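Local coordinates for protein D-aminoacyl-tRNA deacylase (Archaeoglobus fulgidus, PDB 1YQE) that probably hydrolyses D-aminoacyl-tRNAs to free tRNA and D-amino acids, a zinc-dependent recycling step that counters the toxicity of mischarged tRNA, at residues V91-N96 / P151-E156; A110-Q115 / V235-A240; W188-G193 / T211-H216. All coordinates share one frame; numbering follows the deposited sequence.

Contact 1 of 3, residues V91-N96 / P151-E156; sequences VHVSGN and PSAFYE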
# COMPACT_ATOMS: atom_id res chain seq x y z
N VAL A 91 -5.86 -0.32 0.09
CA VAL A 91 -4.44 -0.19 0.36
C VAL A 91 -3.73 -1.29 -0.42
O VAL A 91 -4.20 -2.43 -0.49
CB VAL A 91 -4.11 -0.37 1.86
CG1 VAL A 91 -2.60 -0.39 2.06
CG2 VAL A 91 -4.72 0.78 2.66
N HIS A 92 -2.60 -0.94 -1.04
CA HIS A 92 -1.81 -1.91 -1.78
C HIS A 92 -0.46 -1.29 -2.11
O HIS A 92 -0.28 -0.07 -2.05
CB HIS A 92 -2.49 -2.33 -3.08
CG HIS A 92 -2.29 -1.37 -4.22
ND1 HIS A 92 -3.09 -0.26 -4.41
CD2 HIS A 92 -1.39 -1.36 -5.23
CE1 HIS A 92 -2.70 0.38 -5.50
NE2 HIS A 92 -1.67 -0.26 -6.01
N VAL A 93 0.50 -2.15 -2.44
CA VAL A 93 1.83 -1.70 -2.82
C VAL A 93 1.95 -2.04 -4.30
O VAL A 93 1.51 -3.09 -4.74
CB VAL A 93 2.92 -2.42 -2.01
CG1 VAL A 93 4.29 -2.01 -2.50
CG2 VAL A 93 2.77 -2.07 -0.53
N SER A 94 2.54 -1.13 -5.07
CA SER A 94 2.70 -1.34 -6.50
C SER A 94 3.80 -2.36 -6.81
O SER A 94 4.68 -2.62 -5.98
CB SER A 94 2.99 0.00 -7.19
OG SER A 94 4.01 0.72 -6.52
N GLY A 95 3.71 -2.96 -7.99
CA GLY A 95 4.67 -3.96 -8.41
C GLY A 95 4.03 -4.91 -9.41
O GLY A 95 2.80 -5.07 -9.42
N ASN A 96 4.84 -5.53 -10.26
CA ASN A 96 4.33 -6.44 -11.28
C ASN A 96 4.94 -7.82 -11.20
O ASN A 96 6.10 -7.97 -10.80
CB ASN A 96 4.62 -5.92 -12.69
CG ASN A 96 4.01 -4.58 -12.96
OD1 ASN A 96 2.80 -4.41 -12.87
ND2 ASN A 96 4.84 -3.60 -13.31
N PRO A 151 10.31 3.22 0.94
CA PRO A 151 9.13 2.44 1.34
C PRO A 151 7.87 3.18 0.87
O PRO A 151 7.81 4.41 0.95
CB PRO A 151 9.24 2.40 2.86
CG PRO A 151 10.74 2.37 3.07
CD PRO A 151 11.22 3.41 2.08
N SER A 152 6.88 2.46 0.38
CA SER A 152 5.67 3.14 -0.08
C SER A 152 4.45 2.24 -0.15
O SER A 152 4.52 1.03 0.04
CB SER A 152 5.91 3.77 -1.46
OG SER A 152 6.03 2.77 -2.46
N ALA A 153 3.31 2.87 -0.43
CA ALA A 153 2.04 2.17 -0.56
C ALA A 153 1.02 3.15 -1.13
O ALA A 153 1.22 4.37 -1.07
CB ALA A 153 1.56 1.63 0.80
N PHE A 154 -0.06 2.61 -1.69
CA PHE A 154 -1.12 3.42 -2.26
C PHE A 154 -2.35 3.37 -1.35
O PHE A 154 -2.79 2.29 -0.96
CB PHE A 154 -1.52 2.92 -3.65
CG PHE A 154 -0.62 3.40 -4.75
CD1 PHE A 154 0.70 2.97 -4.84
CD2 PHE A 154 -1.09 4.30 -5.71
CE1 PHE A 154 1.54 3.42 -5.86
CE2 PHE A 154 -0.27 4.75 -6.73
CZ PHE A 154 1.05 4.31 -6.81
N TYR A 155 -2.87 4.55 -1.02
CA TYR A 155 -4.04 4.69 -0.17
C TYR A 155 -5.08 5.31 -1.08
O TYR A 155 -4.94 6.46 -1.50
CB TYR A 155 -3.70 5.61 1.00
CG TYR A 155 -2.49 5.12 1.77
CD1 TYR A 155 -1.19 5.32 1.28
CD2 TYR A 155 -2.64 4.40 2.95
CE1 TYR A 155 -0.08 4.79 1.95
CE2 TYR A 155 -1.55 3.87 3.62
CZ TYR A 155 -0.27 4.07 3.12
OH TYR A 155 0.79 3.52 3.80
N GLU A 156 -6.13 4.55 -1.40
CA GLU A 156 -7.12 5.02 -2.35
C GLU A 156 -8.58 4.99 -1.92
O GLU A 156 -8.94 4.44 -0.88
CB GLU A 156 -6.97 4.21 -3.64
CG GLU A 156 -5.52 3.95 -4.02
CD GLU A 156 -5.36 3.07 -5.25
OE1 GLU A 156 -6.24 2.20 -5.49
OE2 GLU A 156 -4.35 3.22 -5.96
O HOH W 1 -4.78 0.95 -2.82
O HOH W 2 3.51 1.36 -3.83

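Contact 2 of 3, residues A110-Q115 / V235-A240; sequences AKPSPQ and VKLSEA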
# COMPACT_ATOMS: atom_id res chain seq x y z
N ALA A 110 7.89 -2.61 -5.93
CA ALA A 110 8.22 -1.38 -5.22
C ALA A 110 8.45 -1.74 -3.76
O ALA A 110 7.92 -2.73 -3.26
CB ALA A 110 7.07 -0.38 -5.34
N LYS A 111 9.26 -0.94 -3.08
CA LYS A 111 9.55 -1.18 -1.67
C LYS A 111 8.28 -0.88 -0.85
O LYS A 111 7.76 0.23 -0.90
CB LYS A 111 10.69 -0.26 -1.22
CG LYS A 111 11.05 -0.31 0.27
CD LYS A 111 11.78 -1.58 0.65
CE LYS A 111 12.42 -1.44 2.03
NZ LYS A 111 13.16 -2.66 2.43
N PRO A 112 7.76 -1.87 -0.11
CA PRO A 112 6.55 -1.62 0.69
C PRO A 112 6.84 -0.87 1.99
O PRO A 112 7.99 -0.66 2.36
CB PRO A 112 6.01 -3.02 0.94
CG PRO A 112 7.26 -3.85 1.02
CD PRO A 112 8.11 -3.30 -0.11
N SER A 113 5.77 -0.46 2.68
CA SER A 113 5.89 0.24 3.96
C SER A 113 4.85 -0.43 4.86
O SER A 113 3.83 0.17 5.21
CB SER A 113 5.58 1.73 3.79
OG SER A 113 5.95 2.46 4.94
N PRO A 114 5.10 -1.69 5.23
CA PRO A 114 4.24 -2.54 6.07
C PRO A 114 3.72 -1.95 7.38
O PRO A 114 2.55 -2.12 7.71
CB PRO A 114 5.10 -3.78 6.31
CG PRO A 114 5.96 -3.84 5.09
CD PRO A 114 6.36 -2.40 4.92
N GLN A 115 4.59 -1.26 8.12
CA GLN A 115 4.18 -0.68 9.39
C GLN A 115 3.15 0.43 9.22
O GLN A 115 2.09 0.41 9.86
CB GLN A 115 5.40 -0.15 10.15
CG GLN A 115 6.47 -1.20 10.42
CD GLN A 115 5.95 -2.43 11.15
OE1 GLN A 115 5.15 -2.32 12.08
NE2 GLN A 115 6.42 -3.61 10.74
N VAL A 235 9.96 -11.06 -0.16
CA VAL A 235 10.14 -11.19 1.28
C VAL A 235 11.23 -10.25 1.80
O VAL A 235 11.02 -9.52 2.76
CB VAL A 235 10.48 -12.65 1.66
CG1 VAL A 235 11.12 -12.73 3.04
CG2 VAL A 235 9.21 -13.49 1.64
N LYS A 236 12.39 -10.28 1.15
CA LYS A 236 13.50 -9.42 1.58
C LYS A 236 13.16 -7.95 1.42
O LYS A 236 13.50 -7.13 2.27
CB LYS A 236 14.77 -9.76 0.79
CG LYS A 236 15.30 -11.15 1.07
CD LYS A 236 16.52 -11.48 0.21
CE LYS A 236 17.72 -10.62 0.57
NZ LYS A 236 18.91 -10.99 -0.24
N LEU A 237 12.47 -7.62 0.33
CA LEU A 237 12.08 -6.24 0.07
C LEU A 237 11.08 -5.77 1.13
O LEU A 237 11.13 -4.63 1.60
CB LEU A 237 11.45 -6.14 -1.33
CG LEU A 237 11.31 -4.75 -1.95
CD1 LEU A 237 12.68 -4.11 -2.09
CD2 LEU A 237 10.62 -4.87 -3.30
N SER A 238 10.16 -6.65 1.50
CA SER A 238 9.14 -6.34 2.50
C SER A 238 9.68 -6.39 3.92
O SER A 238 9.02 -5.92 4.85
CB SER A 238 7.98 -7.33 2.38
OG SER A 238 7.39 -7.30 1.09
N GLU A 239 10.87 -6.96 4.09
CA GLU A 239 11.48 -7.13 5.41
C GLU A 239 10.57 -8.05 6.23
O GLU A 239 10.45 -7.93 7.45
CB GLU A 239 11.67 -5.76 6.10
CG GLU A 239 12.60 -4.84 5.29
CD GLU A 239 12.99 -3.55 6.01
OE1 GLU A 239 13.44 -2.61 5.31
OE2 GLU A 239 12.86 -3.46 7.25
N ALA A 240 9.96 -9.00 5.52
CA ALA A 240 9.05 -9.96 6.12
C ALA A 240 9.76 -11.11 6.80
O ALA A 240 10.84 -11.53 6.38
CB ALA A 240 8.12 -10.51 5.05
O HOH W 3 15.30 -4.77 1.65

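Contact 3 of 3, residues W188-G193 / T211-H216; sequences WNVAVG and TFTFGH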
# COMPACT_ATOMS: atom_id res chain seq x y z
N TRP A 188 4.91 -4.48 14.05
CA TRP A 188 3.89 -5.43 13.66
C TRP A 188 4.61 -6.55 12.92
O TRP A 188 5.63 -6.31 12.27
CB TRP A 188 2.87 -4.79 12.72
CG TRP A 188 2.10 -3.65 13.32
CD1 TRP A 188 2.25 -2.32 13.07
CD2 TRP A 188 1.04 -3.76 14.28
NE1 TRP A 188 1.36 -1.59 13.80
CE2 TRP A 188 0.60 -2.45 14.56
CE3 TRP A 188 0.43 -4.84 14.93
CZ2 TRP A 188 -0.44 -2.19 15.46
CZ3 TRP A 188 -0.60 -4.58 15.83
CH2 TRP A 188 -1.03 -3.26 16.08
N ASN A 189 4.10 -7.78 13.02
CA ASN A 189 4.68 -8.92 12.32
C ASN A 189 4.45 -8.68 10.83
O ASN A 189 3.33 -8.33 10.43
CB ASN A 189 4.00 -10.21 12.78
CG ASN A 189 4.23 -10.49 14.25
OD1 ASN A 189 5.37 -10.63 14.70
ND2 ASN A 189 3.15 -10.57 15.03
N VAL A 190 5.48 -8.86 10.02
CA VAL A 190 5.39 -8.60 8.59
C VAL A 190 5.40 -9.87 7.74
O VAL A 190 6.25 -10.74 7.91
CB VAL A 190 6.55 -7.70 8.11
CG1 VAL A 190 6.35 -7.32 6.64
CG2 VAL A 190 6.64 -6.45 8.97
N ALA A 191 4.46 -9.96 6.81
CA ALA A 191 4.40 -11.12 5.94
C ALA A 191 4.18 -10.74 4.49
O ALA A 191 3.75 -9.64 4.17
CB ALA A 191 3.27 -12.04 6.39
N VAL A 192 4.51 -11.68 3.60
CA VAL A 192 4.25 -11.51 2.19
C VAL A 192 3.10 -12.52 2.06
O VAL A 192 3.18 -13.61 2.62
CB VAL A 192 5.43 -11.97 1.31
CG1 VAL A 192 4.93 -12.22 -0.11
CG2 VAL A 192 6.51 -10.90 1.29
N GLY A 193 2.04 -12.15 1.36
CA GLY A 193 0.92 -13.07 1.23
C GLY A 193 0.87 -13.70 -0.14
O GLY A 193 1.21 -13.05 -1.13
N THR A 211 -2.13 -9.01 14.61
CA THR A 211 -0.91 -8.24 14.84
C THR A 211 -0.01 -8.35 13.60
O THR A 211 1.17 -8.03 13.65
CB THR A 211 -0.14 -8.76 16.06
OG1 THR A 211 0.15 -10.16 15.87
CG2 THR A 211 -0.98 -8.59 17.34
N PHE A 212 -0.59 -8.82 12.50
CA PHE A 212 0.15 -8.99 11.26
C PHE A 212 -0.16 -7.92 10.22
O PHE A 212 -1.29 -7.44 10.11
CB PHE A 212 -0.16 -10.35 10.63
CG PHE A 212 0.88 -11.40 10.90
CD1 PHE A 212 0.83 -12.17 12.06
CD2 PHE A 212 1.90 -11.62 9.98
CE1 PHE A 212 1.78 -13.16 12.30
CE2 PHE A 212 2.86 -12.61 10.21
CZ PHE A 212 2.79 -13.39 11.37
N THR A 213 0.86 -7.58 9.45
CA THR A 213 0.70 -6.62 8.38
C THR A 213 1.35 -7.29 7.18
O THR A 213 1.98 -8.34 7.33
CB THR A 213 1.40 -5.28 8.66
OG1 THR A 213 1.10 -4.37 7.60
CG2 THR A 213 2.93 -5.45 8.75
N PHE A 214 1.18 -6.70 6.01
CA PHE A 214 1.74 -7.27 4.78
C PHE A 214 2.59 -6.26 4.04
O PHE A 214 2.44 -5.05 4.21
CB PHE A 214 0.61 -7.71 3.84
CG PHE A 214 -0.18 -8.88 4.35
CD1 PHE A 214 0.21 -10.18 4.05
CD2 PHE A 214 -1.31 -8.68 5.14
CE1 PHE A 214 -0.49 -11.27 4.55
CE2 PHE A 214 -2.02 -9.76 5.64
CZ PHE A 214 -1.62 -11.06 5.35
N GLY A 215 3.51 -6.79 3.24
CA GLY A 215 4.34 -5.96 2.40
C GLY A 215 3.68 -6.17 1.04
O GLY A 215 2.86 -5.36 0.60
N HIS A 216 4.03 -7.27 0.39
CA HIS A 216 3.45 -7.58 -0.91
C HIS A 216 2.46 -8.73 -0.76
O HIS A 216 2.51 -9.47 0.23
CB HIS A 216 4.55 -7.94 -1.91
CG HIS A 216 5.22 -6.74 -2.50
ND1 HIS A 216 4.59 -5.90 -3.39
CD2 HIS A 216 6.45 -6.20 -2.27
CE1 HIS A 216 5.39 -4.89 -3.69
NE2 HIS A 216 6.52 -5.05 -3.02

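Contact 1 of 3, residues V91-N96 / P151-E156
In the mixed central sheet, the end of strand 88-92 meets the start of strand 152-159 as an antiparallel pair beside the pyrophosphate pocket, with His92 and Phe154 as its hydrogen-bonded residues. The two bonds of that pair differ: Phe154 N reaches His92 O at 2.7 Å in a nearly straight line, whereas His92 N meets Phe154 O over 3.2 Å with an N-H...O angle of 150°. Phe154 O also takes a hydrogen from a bound water, which lies at the rim of the His92 ring and is hydrogen-bonded to His92 ND1 at 2.6 Å. One water thus ties the imidazole to the strand backbone and is likely to restrict rotation of the ring.

His92 chi1 of 82° sets CG between the backbone N and the carbonyl carbon; the side chain crosses that of Phe154 obliquely, CE1 lying 3.4 Å from Phe154 CB. The two rings are almost parallel but slid apart, with little overlap. At the imidazole edge Glu156 OE2 comes to 3.3 Å from His92 CE1, its carboxylate plane turned 76° from the ring. Ser94 OG sits 3.7 Å from Phe154 CE1 and bonds to Pro145 O, while a second water joins Ser94 N to Ser152 OG. On the opposite face of the sheet Val91 and Tyr155 lie side by side, Val91 CG2 4.2 Å from Tyr155 CD2, and helix 114-125 packs there through Met117 and Tyr120.

Phe76 stacks on Phe154. The arrangement is an antiparallel strand pair in a mixed sheet, with Glu156, next along the strand after the paired residues, in the pyrophosphate pocket.

Contact 2 of 3, residues A110-Q115 / V235-A240
Lys111 reaches from the loop before helix 114-125 to the C-terminal end of helix 228-238, with its amino group between Leu237 O and the carboxylate of Glu239. Beyond CB, CG stands anti to the backbone N (chi1 176°) and packs on Pro151 CA, and the bend at chi2, 73°, then places CD over the helix end. There CD lies 3.3 Å from Leu237 O and 3.8 Å from the methyl Leu237 CD1. CE continues past the same carbonyl, and NZ finishes between two acceptors. It donates to Leu237 O at 2.9 Å, from a position tilted 24° out of the carbonyl plane, and forms a salt bridge with Glu239 OE1, also at 2.9 Å, on the anti lone pair of that oxygen. A water adds a weak third bond to NZ and hydrogen-bonds to Lys236 O.

Beside this polar grip, Leu237 CD2 approaches Ala110 O at 3.4 Å. Pro112 presses its ring against the last helical turn, CG being 3.5 Å from Ser238 CA, tighter than usual van der Waals contact. The hydroxyl of Ser238 bonds back to Ala234 O, and His216 borders both Pro112 and Ser238.

Glu239 has positive phi, and Ala240 N bonds to Val235 O while Glu239 N bonds weakly to Lys236 O. The helix therefore closes in a Schellman motif, with Glu239 as its C-prime residue and a lysine bound at its carbonyl end.

Contact 3 of 3, residues W188-G193 / T211-H216
Asn189 and Phe212 pair across the neighbouring parallel strands of a beta-alpha-beta unit, 189-194 and 212-218, connected through helix 201-209; their face of the sheet is the tightly packed one. Asn189 CB stands over the centre of the Phe212 ring, 3.5 Å from its centroid and 3° off the normal, a CH-pi contact. Ala191 CB meets the same ring at its edge, 3.9 Å from Phe212 CD2. The Phe214 ring presents its edge to Gly193 N, and a CB on Gly193 would lie tight against Phe214 CE1. Helix 201-209 packs on Phe212 and Phe214, while Tyr242 and Phe279 meet the Phe212 ring edge-to-face. An alanine in place of Phe212 would probably leave Asn189 CB without its aromatic floor and open a gap against the helix.

The looser side is at the Asn189 amide and the Thr211 hydroxyl, both residues partly exposed. The bond from Asn189 ND2 to Thr211 OG1 at 3.1 Å is weak, its N-H...O angle only 126°. Trp188 turns its ring edge to Thr211 O, CE3 3.5 Å away, and its NE1 hydrogen-bonds to Asn119 OD1.

The backbones follow a parallel ladder until the corner at Gly215, past which the register shifts and Gly193 N bonds to His216 O. The chemistry implies that main-chain bonds hold the strand pair, with aromatic rings packed on one face, while the side-chain bond adds little to that from Asn189 N to Thr211 O.

The three contacts form a path from the ligand pocket into the second sheet. Contact 1, which supplies Glu156, whose side chain comes to about 4 Å from the pyrophosphate, adjoins contact 2, their centres about 11 Å apart, through Ser152 N and Lys111 O, 2.7 Å apart and probably hydrogen-bonded. Contact 2 links on to contact 3, about 8 Å away between centres: Thr213 OG1 lies 2.7 Å from Pro114 O, and His216 NE2 lies 2.7 Å from Ala110 O. His216 also packs against Val93, so that contacts 1 and 3, about 14 Å apart between centres, meet directly. The side chains of Ala110 and His216 are each about 13 Å from the pyrophosphate.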